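Local coordinates for putative uncharacterized protein (Pyrococcus furiosus, PDB 3V68), which is of unknown function but, as a DUF2666 family member, probably binds double-stranded DNA, at residues A[55-60]-A[99-104]; A[137-142]-A[168-173]; A[144-149]-A[175-180]. All coordinates share one frame; numbering follows the deposited sequence.

Contact 1 (A[55-60]-A[99-104]); sequences NGLLSI and EVAKAV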
loop_
_atom_site.group_PDB
_atom_site.type_symbol
_atom_site.label_atom_id
_atom_site.label_comp_id
_atom_site.label_asym_id
_atom_site.label_seq_id
_atom_site.Cartn_x
_atom_site.Cartn_y
_atom_site.Cartn_z
ATOM N N ASN A 55 12.057 0.417 12.821
ATOM C CA ASN A 55 12.336 1.623 13.598
ATOM C C ASN A 55 13.409 2.481 12.930
ATOM O O ASN A 55 13.242 3.691 12.784
ATOM C CB ASN A 55 12.726 1.274 15.036
ATOM C CG ASN A 55 11.554 0.746 15.849
ATOM O OD1 ASN A 55 11.608 -0.360 16.386
ATOM N ND2 ASN A 55 10.486 1.535 15.939
ATOM N N GLY A 56 14.493 1.837 12.503
ATOM C CA GLY A 56 15.553 2.508 11.763
ATOM C C GLY A 56 15.069 3.067 10.438
ATOM O O GLY A 56 15.416 4.187 10.062
ATOM N N LEU A 57 14.254 2.281 9.735
ATOM C CA LEU A 57 13.734 2.675 8.426
ATOM C C LEU A 57 12.919 3.962 8.494
ATOM O O LEU A 57 13.151 4.892 7.721
ATOM C CB LEU A 57 12.897 1.545 7.815
ATOM C CG LEU A 57 12.254 1.795 6.446
ATOM C CD1 LEU A 57 13.301 1.938 5.342
ATOM C CD2 LEU A 57 11.282 0.672 6.130
ATOM N N LEU A 58 11.981 4.006 9.432
ATOM C CA LEU A 58 11.094 5.157 9.584
ATOM C C LEU A 58 11.780 6.347 10.262
ATOM O O LEU A 58 11.200 7.431 10.364
ATOM C CB LEU A 58 9.816 4.751 10.325
ATOM C CG LEU A 58 8.973 3.634 9.688
ATOM C CD1 LEU A 58 7.783 3.283 10.572
ATOM C CD2 LEU A 58 8.509 3.997 8.281
ATOM N N SER A 59 13.019 6.140 10.710
ATOM C CA SER A 59 13.833 7.212 11.289
ATOM C C SER A 59 14.731 7.896 10.256
ATOM O O SER A 59 15.421 8.867 10.579
ATOM C CB SER A 59 14.677 6.683 12.454
ATOM O OG SER A 59 13.853 6.252 13.520
ATOM N N ILE A 60 14.724 7.391 9.022
ATOM C CA ILE A 60 15.491 7.998 7.929
ATOM C C ILE A 60 14.939 9.389 7.631
ATOM O O ILE A 60 13.727 9.565 7.472
ATOM C CB ILE A 60 15.485 7.123 6.645
ATOM C CG1 ILE A 60 16.227 5.802 6.890
ATOM C CG2 ILE A 60 16.111 7.874 5.460
ATOM C CD1 ILE A 60 16.099 4.798 5.758
ATOM N N GLU A 99 13.213 -3.482 -1.788
ATOM C CA GLU A 99 12.093 -2.871 -2.499
ATOM C C GLU A 99 10.852 -2.715 -1.605
ATOM O O GLU A 99 10.155 -1.693 -1.669
ATOM C CB GLU A 99 11.753 -3.656 -3.768
ATOM C CG GLU A 99 10.813 -2.896 -4.701
ATOM C CD GLU A 99 10.446 -3.660 -5.959
ATOM O OE1 GLU A 99 10.758 -4.867 -6.064
ATOM O OE2 GLU A 99 9.832 -3.037 -6.850
ATOM N N VAL A 100 10.599 -3.719 -0.767
ATOM C CA VAL A 100 9.524 -3.658 0.226
ATOM C C VAL A 100 9.749 -2.510 1.213
ATOM O O VAL A 100 8.847 -1.700 1.439
ATOM C CB VAL A 100 9.368 -5.006 0.971
ATOM C CG1 VAL A 100 8.431 -4.878 2.185
ATOM C CG2 VAL A 100 8.852 -6.064 0.009
ATOM N N ALA A 101 10.953 -2.444 1.783
ATOM C CA ALA A 101 11.317 -1.380 2.725
ATOM C C ALA A 101 11.183 -0.004 2.084
ATOM O O ALA A 101 10.673 0.934 2.703
ATOM C CB ALA A 101 12.735 -1.590 3.251
ATOM N N LYS A 102 11.625 0.105 0.834
ATOM C CA LYS A 102 11.529 1.351 0.074
ATOM C C LYS A 102 10.075 1.794 -0.099
ATOM O O LYS A 102 9.772 2.975 0.014
ATOM C CB LYS A 102 12.204 1.182 -1.287
ATOM C CG LYS A 102 12.431 2.465 -2.065
ATOM C CD LYS A 102 13.086 2.120 -3.392
ATOM C CE LYS A 102 13.064 3.284 -4.354
ATOM N NZ LYS A 102 13.692 2.915 -5.655
ATOM N N ALA A 103 9.178 0.844 -0.359
ATOM C CA ALA A 103 7.751 1.151 -0.499
ATOM C C ALA A 103 7.141 1.646 0.811
ATOM O O ALA A 103 6.291 2.536 0.803
ATOM C CB ALA A 103 6.979 -0.057 -1.018
ATOM N N VAL A 104 7.581 1.064 1.927
ATOM C CA VAL A 104 7.119 1.485 3.251
ATOM C C VAL A 104 7.580 2.913 3.526
ATOM O O VAL A 104 6.784 3.767 3.930
ATOM C CB VAL A 104 7.615 0.517 4.361
ATOM C CG1 VAL A 104 7.448 1.128 5.745
ATOM C CG2 VAL A 104 6.866 -0.800 4.275
#
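L57 drives its CD2 methyl into helix 91-110, between A101 and V104. The short helix 54-58 is thereby packed against the long helix. L57 is the centre of the tight part. Its CG lies anti to the backbone N (chi1 179°), and this carries both methyls out to the other helix. CD2 meets the carbonyl oxygen of A101 (CD2 to O 3.5 Å) and the methyl of A101 (CD2 to CB 3.9 Å). The same CD2 touches V104 CG1 at 3.9 Å, where the two side chains meet at a slant. I82 of helix 76-83 touches both L57 and A101, and L105 adds to the cover of L57.

The other flank is looser. L58 is exposed and reaches V104 through one atom, its CD2, 4.0 Å from CG1 of V104. The two side chains cross at about a right angle. On the solvent side S59 OG donates to N55 O at 2.7 Å, tying the last turn of the short helix back on itself.

Across the interface the side chains meet only as aliphatic groups. The one polar atom met is the A101 backbone carbonyl oxygen, touched by a methyl. The pairing therefore rests on shape and on the burial of apolar carbon, with no side-chain polar group to fix its direction.

Contact 2 (A[137-142]-A[168-173]); sequences INFTAR and ASINET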
loop_
_atom_site.group_PDB
_atom_site.type_symbol
_atom_site.label_atom_id
_atom_site.label_comp_id
_atom_site.label_asym_id
_atom_site.label_seq_id
_atom_site.Cartn_x
_atom_site.Cartn_y
_atom_site.Cartn_z
ATOM N N ILE A 137 -6.541 -12.556 10.285
ATOM C CA ILE A 137 -6.829 -11.503 9.321
ATOM C C ILE A 137 -7.901 -12.067 8.396
ATOM O O ILE A 137 -7.800 -13.213 7.961
ATOM C CB ILE A 137 -5.583 -11.133 8.472
ATOM C CG1 ILE A 137 -4.346 -10.876 9.355
ATOM C CG2 ILE A 137 -5.893 -9.958 7.528
ATOM C CD1 ILE A 137 -4.435 -9.665 10.269
ATOM N N ASN A 138 -8.926 -11.274 8.100
ATOM C CA ASN A 138 -10.012 -11.727 7.232
ATOM C C ASN A 138 -10.524 -10.644 6.281
ATOM O O ASN A 138 -11.159 -9.680 6.714
ATOM C CB ASN A 138 -11.161 -12.302 8.079
ATOM C CG ASN A 138 -12.452 -12.461 7.296
ATOM O OD1 ASN A 138 -12.450 -12.895 6.143
ATOM N ND2 ASN A 138 -13.568 -12.097 7.924
ATOM N N PHE A 139 -10.229 -10.807 4.992
ATOM C CA PHE A 139 -10.862 -10.019 3.937
ATOM C C PHE A 139 -11.692 -10.957 3.077
ATOM O O PHE A 139 -11.151 -11.841 2.411
ATOM C CB PHE A 139 -9.828 -9.289 3.067
ATOM C CG PHE A 139 -10.437 -8.441 1.972
ATOM C CD1 PHE A 139 -10.751 -7.110 2.210
ATOM C CD2 PHE A 139 -10.704 -8.975 0.710
ATOM C CE1 PHE A 139 -11.312 -6.315 1.216
ATOM C CE2 PHE A 139 -11.273 -8.193 -0.296
ATOM C CZ PHE A 139 -11.580 -6.854 -0.039
ATOM N N THR A 140 -13.004 -10.753 3.082
ATOM C CA THR A 140 -13.908 -11.593 2.311
ATOM C C THR A 140 -14.812 -10.711 1.472
ATOM O O THR A 140 -15.473 -9.809 1.994
ATOM C CB THR A 140 -14.741 -12.522 3.230
ATOM O OG1 THR A 140 -13.864 -13.410 3.928
ATOM C CG2 THR A 140 -15.732 -13.349 2.424
ATOM N N ALA A 141 -14.812 -10.963 0.167
ATOM C CA ALA A 141 -15.616 -10.198 -0.770
ATOM C C ALA A 141 -16.316 -11.107 -1.758
ATOM O O ALA A 141 -15.680 -11.944 -2.403
ATOM C CB ALA A 141 -14.745 -9.187 -1.513
ATOM N N ARG A 142 -17.632 -10.954 -1.858
ATOM C CA ARG A 142 -18.381 -11.506 -2.977
ATOM C C ARG A 142 -19.432 -10.499 -3.425
ATOM O O ARG A 142 -20.332 -10.137 -2.661
ATOM C CB ARG A 142 -19.022 -12.851 -2.629
ATOM C CG ARG A 142 -19.451 -13.655 -3.869
ATOM C CD ARG A 142 -20.845 -13.268 -4.368
ATOM N NE ARG A 142 -21.114 -13.783 -5.711
ATOM C CZ ARG A 142 -22.326 -13.922 -6.242
ATOM N NH1 ARG A 142 -23.411 -13.593 -5.550
ATOM N NH2 ARG A 142 -22.455 -14.399 -7.474
ATOM N N ALA A 168 -0.370 -7.043 2.497
ATOM C CA ALA A 168 0.032 -6.439 1.227
ATOM C C ALA A 168 -0.852 -6.907 0.069
ATOM O O ALA A 168 -1.218 -6.108 -0.801
ATOM C CB ALA A 168 1.509 -6.727 0.937
ATOM N N SER A 169 -1.187 -8.197 0.072
ATOM C CA SER A 169 -2.071 -8.786 -0.935
ATOM C C SER A 169 -3.477 -8.192 -0.867
ATOM O O SER A 169 -4.085 -7.906 -1.897
ATOM C CB SER A 169 -2.132 -10.307 -0.775
ATOM O OG SER A 169 -2.802 -10.900 -1.876
ATOM N N ILE A 170 -3.982 -7.997 0.351
ATOM C CA ILE A 170 -5.288 -7.367 0.548
ATOM C C ILE A 170 -5.258 -5.926 0.042
ATOM O O ILE A 170 -6.188 -5.478 -0.630
ATOM C CB ILE A 170 -5.732 -7.432 2.025
ATOM C CG1 ILE A 170 -6.091 -8.874 2.389
ATOM C CG2 ILE A 170 -6.925 -6.498 2.285
ATOM C CD1 ILE A 170 -6.168 -9.145 3.877
ATOM N N ASN A 171 -4.171 -5.213 0.332
ATOM C CA ASN A 171 -4.017 -3.856 -0.162
ATOM C C ASN A 171 -4.061 -3.819 -1.688
ATOM O O ASN A 171 -4.702 -2.950 -2.273
ATOM C CB ASN A 171 -2.708 -3.245 0.344
ATOM C CG ASN A 171 -2.537 -1.804 -0.085
ATOM O OD1 ASN A 171 -1.556 -1.448 -0.754
ATOM N ND2 ASN A 171 -3.483 -0.963 0.297
ATOM N N GLU A 172 -3.388 -4.777 -2.320
ATOM C CA GLU A 172 -3.373 -4.862 -3.778
ATOM C C GLU A 172 -4.769 -5.067 -4.348
ATOM O O GLU A 172 -5.125 -4.447 -5.340
ATOM C CB GLU A 172 -2.409 -5.952 -4.244
ATOM C CG GLU A 172 -0.960 -5.516 -4.119
ATOM C CD GLU A 172 0.018 -6.667 -4.133
ATOM O OE1 GLU A 172 -0.413 -7.833 -3.978
ATOM O OE2 GLU A 172 1.228 -6.388 -4.292
ATOM N N THR A 173 -5.567 -5.908 -3.695
ATOM C CA THR A 173 -6.954 -6.108 -4.112
ATOM C C THR A 173 -7.731 -4.798 -4.037
ATOM O O THR A 173 -8.449 -4.432 -4.976
ATOM C CB THR A 173 -7.644 -7.181 -3.256
ATOM O OG1 THR A 173 -7.101 -8.463 -3.592
ATOM C CG2 THR A 173 -9.168 -7.194 -3.478
#
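The F139 ring is met obliquely by two methyls of helix 160-181, I170 CG2 and T173 CG2. I170 CG2 sits by the inner end of the ring, 3.9 Å from F139 CD1. T173 CG2 comes to the outer part, 3.9 Å from F139 CE2. L33 and V148 also touch this side chain. The other flat group is the amide of N138, which leaves the strand on the side away from the helix. This amide is held by other partners. T140 OG1 donates to N138 OD1 in the carbonyl plane at 2.7 Å, and N138 ND2 bonds to E7.

I170 carries the helix side. It and F139 run past each other in opposite directions. With its CG1 anti to the carbonyl carbon (chi1 -71°), it sends CD1 to the sheet. There CD1 meets I137 CG2 at 3.8 Å and F139 CB at 3.8 Å. An alanine at I170 would take away CD1 and both gamma carbons, and would probably open a gap beside I137 and let the F139 ring shift. T173 turns its methyl to the ring, while its OG1 bonds to K150 NZ.

The axes of 137-142 and 168-173 come within 10.1 Å, at 25° between their N-to-C directions. Strand 136-143 pairs with strand 5-12 and with strand 146-153. Helix 160-181 covers it from one side, and helix 26-43 closes in through L33 on F139 and V36 on I170.

Contact 3 (A[144-149]-A[175-180]); sequences GSWIVV and VNKIKD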
loop_
_atom_site.group_PDB
_atom_site.type_symbol
_atom_site.label_atom_id
_atom_site.label_comp_id
_atom_site.label_asym_id
_atom_site.label_seq_id
_atom_site.Cartn_x
_atom_site.Cartn_y
_atom_site.Cartn_z
ATOM N N GLY A 144 -21.405 -9.647 -7.279
ATOM C CA GLY A 144 -21.521 -10.018 -8.682
ATOM C C GLY A 144 -20.619 -11.200 -8.974
ATOM O O GLY A 144 -20.620 -12.188 -8.239
ATOM N N SER A 145 -19.823 -11.082 -10.030
ATOM C CA SER A 145 -18.877 -12.133 -10.402
ATOM C C SER A 145 -17.536 -11.996 -9.675
ATOM O O SER A 145 -16.653 -12.837 -9.835
ATOM C CB SER A 145 -18.667 -12.151 -11.918
ATOM O OG SER A 145 -18.155 -10.914 -12.381
ATOM N N TRP A 146 -17.395 -10.939 -8.875
ATOM C CA TRP A 146 -16.157 -10.660 -8.148
ATOM C C TRP A 146 -16.124 -11.353 -6.788
ATOM O O TRP A 146 -16.946 -11.070 -5.911
ATOM C CB TRP A 146 -15.969 -9.141 -7.986
ATOM C CG TRP A 146 -14.772 -8.737 -7.160
ATOM C CD1 TRP A 146 -13.465 -9.049 -7.402
ATOM C CD2 TRP A 146 -14.778 -7.923 -5.978
ATOM N NE1 TRP A 146 -12.659 -8.490 -6.436
ATOM C CE2 TRP A 146 -13.439 -7.798 -5.549
ATOM C CE3 TRP A 146 -15.789 -7.296 -5.234
ATOM C CZ2 TRP A 146 -13.080 -7.064 -4.411
ATOM C CZ3 TRP A 146 -15.433 -6.569 -4.100
ATOM C CH2 TRP A 146 -14.087 -6.457 -3.704
ATOM N N ILE A 147 -15.164 -12.261 -6.621
ATOM C CA ILE A 147 -14.960 -12.946 -5.350
ATOM C C ILE A 147 -13.484 -12.964 -4.952
ATOM O O ILE A 147 -12.621 -13.361 -5.742
ATOM C CB ILE A 147 -15.544 -14.392 -5.351
ATOM C CG1 ILE A 147 -15.301 -15.067 -3.996
ATOM C CG2 ILE A 147 -14.974 -15.222 -6.501
ATOM C CD1 ILE A 147 -16.268 -16.189 -3.685
ATOM N N VAL A 148 -13.211 -12.511 -3.731
ATOM C CA VAL A 148 -11.869 -12.543 -3.153
ATOM C C VAL A 148 -11.967 -13.014 -1.706
ATOM O O VAL A 148 -12.749 -12.483 -0.913
ATOM C CB VAL A 148 -11.170 -11.146 -3.194
ATOM C CG1 VAL A 148 -9.882 -11.157 -2.360
ATOM C CG2 VAL A 148 -10.855 -10.737 -4.620
ATOM N N VAL A 149 -11.183 -14.027 -1.369
ATOM C CA VAL A 149 -11.085 -14.476 0.010
ATOM C C VAL A 149 -9.612 -14.507 0.375
ATOM O O VAL A 149 -8.849 -15.323 -0.146
ATOM C CB VAL A 149 -11.749 -15.852 0.215
ATOM C CG1 VAL A 149 -11.491 -16.372 1.617
ATOM C CG2 VAL A 149 -13.248 -15.771 -0.061
ATOM N N VAL A 175 -6.597 -1.648 -4.017
ATOM C CA VAL A 175 -6.095 -0.711 -5.026
ATOM C C VAL A 175 -6.579 -1.094 -6.430
ATOM O O VAL A 175 -6.995 -0.232 -7.206
ATOM C CB VAL A 175 -4.546 -0.590 -4.970
ATOM C CG1 VAL A 175 -4.020 0.291 -6.100
ATOM C CG2 VAL A 175 -4.113 -0.014 -3.636
ATOM N N ASN A 176 -6.551 -2.386 -6.742
ATOM C CA ASN A 176 -7.024 -2.867 -8.042
ATOM C C ASN A 176 -8.514 -2.589 -8.253
ATOM O O ASN A 176 -8.931 -2.181 -9.338
ATOM C CB ASN A 176 -6.733 -4.364 -8.199
ATOM C CG ASN A 176 -7.274 -4.936 -9.502
ATOM O OD1 ASN A 176 -7.017 -4.406 -10.580
ATOM N ND2 ASN A 176 -8.020 -6.024 -9.402
ATOM N N LYS A 177 -9.310 -2.797 -7.210
ATOM C CA LYS A 177 -10.762 -2.770 -7.358
ATOM C C LYS A 177 -11.407 -1.401 -7.166
ATOM O O LYS A 177 -12.496 -1.163 -7.679
ATOM C CB LYS A 177 -11.427 -3.818 -6.458
ATOM C CG LYS A 177 -11.110 -5.266 -6.848
ATOM C CD LYS A 177 -11.531 -5.605 -8.289
ATOM C CE LYS A 177 -13.046 -5.552 -8.479
ATOM N NZ LYS A 177 -13.415 -5.825 -9.896
ATOM N N ILE A 178 -10.757 -0.501 -6.428
ATOM C CA ILE A 178 -11.306 0.847 -6.249
ATOM C C ILE A 178 -11.552 1.527 -7.603
ATOM O O ILE A 178 -12.589 2.163 -7.803
ATOM C CB ILE A 178 -10.426 1.731 -5.319
ATOM C CG1 ILE A 178 -10.543 1.260 -3.869
ATOM C CG2 ILE A 178 -10.840 3.209 -5.399
ATOM C CD1 ILE A 178 -9.414 1.753 -2.967
ATOM N N LYS A 179 -10.611 1.373 -8.530
ATOM C CA LYS A 179 -10.760 1.973 -9.854
ATOM C C LYS A 179 -11.907 1.378 -10.687
ATOM O O LYS A 179 -12.390 2.019 -11.621
ATOM C CB LYS A 179 -9.437 1.970 -10.629
ATOM C CG LYS A 179 -8.553 0.766 -10.403
ATOM C CD LYS A 179 -7.372 0.780 -11.366
ATOM C CE LYS A 179 -6.573 -0.512 -11.290
ATOM N NZ LYS A 179 -7.341 -1.705 -11.768
ATOM N N ASP A 180 -12.345 0.168 -10.340
ATOM C CA ASP A 180 -13.524 -0.444 -10.968
ATOM C C ASP A 180 -14.818 0.130 -10.397
ATOM O O ASP A 180 -15.730 0.499 -11.149
ATOM C CB ASP A 180 -13.518 -1.967 -10.795
ATOM C CG ASP A 180 -12.412 -2.649 -11.585
ATOM O OD1 ASP A 180 -11.947 -2.083 -12.600
ATOM O OD2 ASP A 180 -12.016 -3.770 -11.196
#
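K177 lays its side chain over one face of the W146 indole, forming a cation-pi contact between helix 160-181 and a beta hairpin. The hairpin joins strands 136-143 and 146-153 at the edge of the four-stranded antiparallel sheet. W146 opens the second strand, just after the turn.

The lysine can be followed outward from its backbone. CB is marginal, 4.2 Å from W146 CZ2. CG stands above the rim of the indole, on the side of NE1 and CZ2 of W146, 3.6 Å from each. CD continues along the indole, also 3.6 Å from NE1. Bends at chi2 (-59°) and chi3 (-65°), about CB-CG and CG-CD, curl the chain so that CE comes over the ring. CE then stands almost on the normal of the five-membered ring, 3.5 Å from its centroid, as a CH-pi contact. NZ ends above the same ring, 4.3 Å from the centroid and 18° off the normal. CE, nearer the ring than NZ, makes the contact over the face, and CG and CD follow the NE1 side.

The two side chains run past each other in opposite directions. W146 is further positioned by F181, whose ring meets it edge-to-face. L33 of helix 26-43 touches K177 as well. The site is at the surface, and its residues are only partly covered. The charge has a second partner in D180, about one helical turn on, which would probably help hold the ammonium over the indole and partly balance its charge. K177 NZ donates to D180 OD2 at 2.8 Å in a salt bridge, meeting the oxygen on its anti side and somewhat out of the carboxylate plane.

Overall arrangement
Contacts 1 and 2 are buried, and contact 3 lies at the surface. Contact 1 joins two helices in the first of the two DUF2666 domains. Contacts 2 and 3 join strands to helix 160-181 in the second, on the other side of the chain's centre. Centres of contacts 1 and 2 are about 23 Å apart, and the two do not touch. Contacts 2 and 3 are neighbours: their strands pair in the sheet, and A141 CB packs on W146 CH2 at 3.6 Å. Chemistry follows place. The buried contacts rely on aliphatic and phenyl carbon, while the surface one adds a lysine charge held by an indole and a carboxylate.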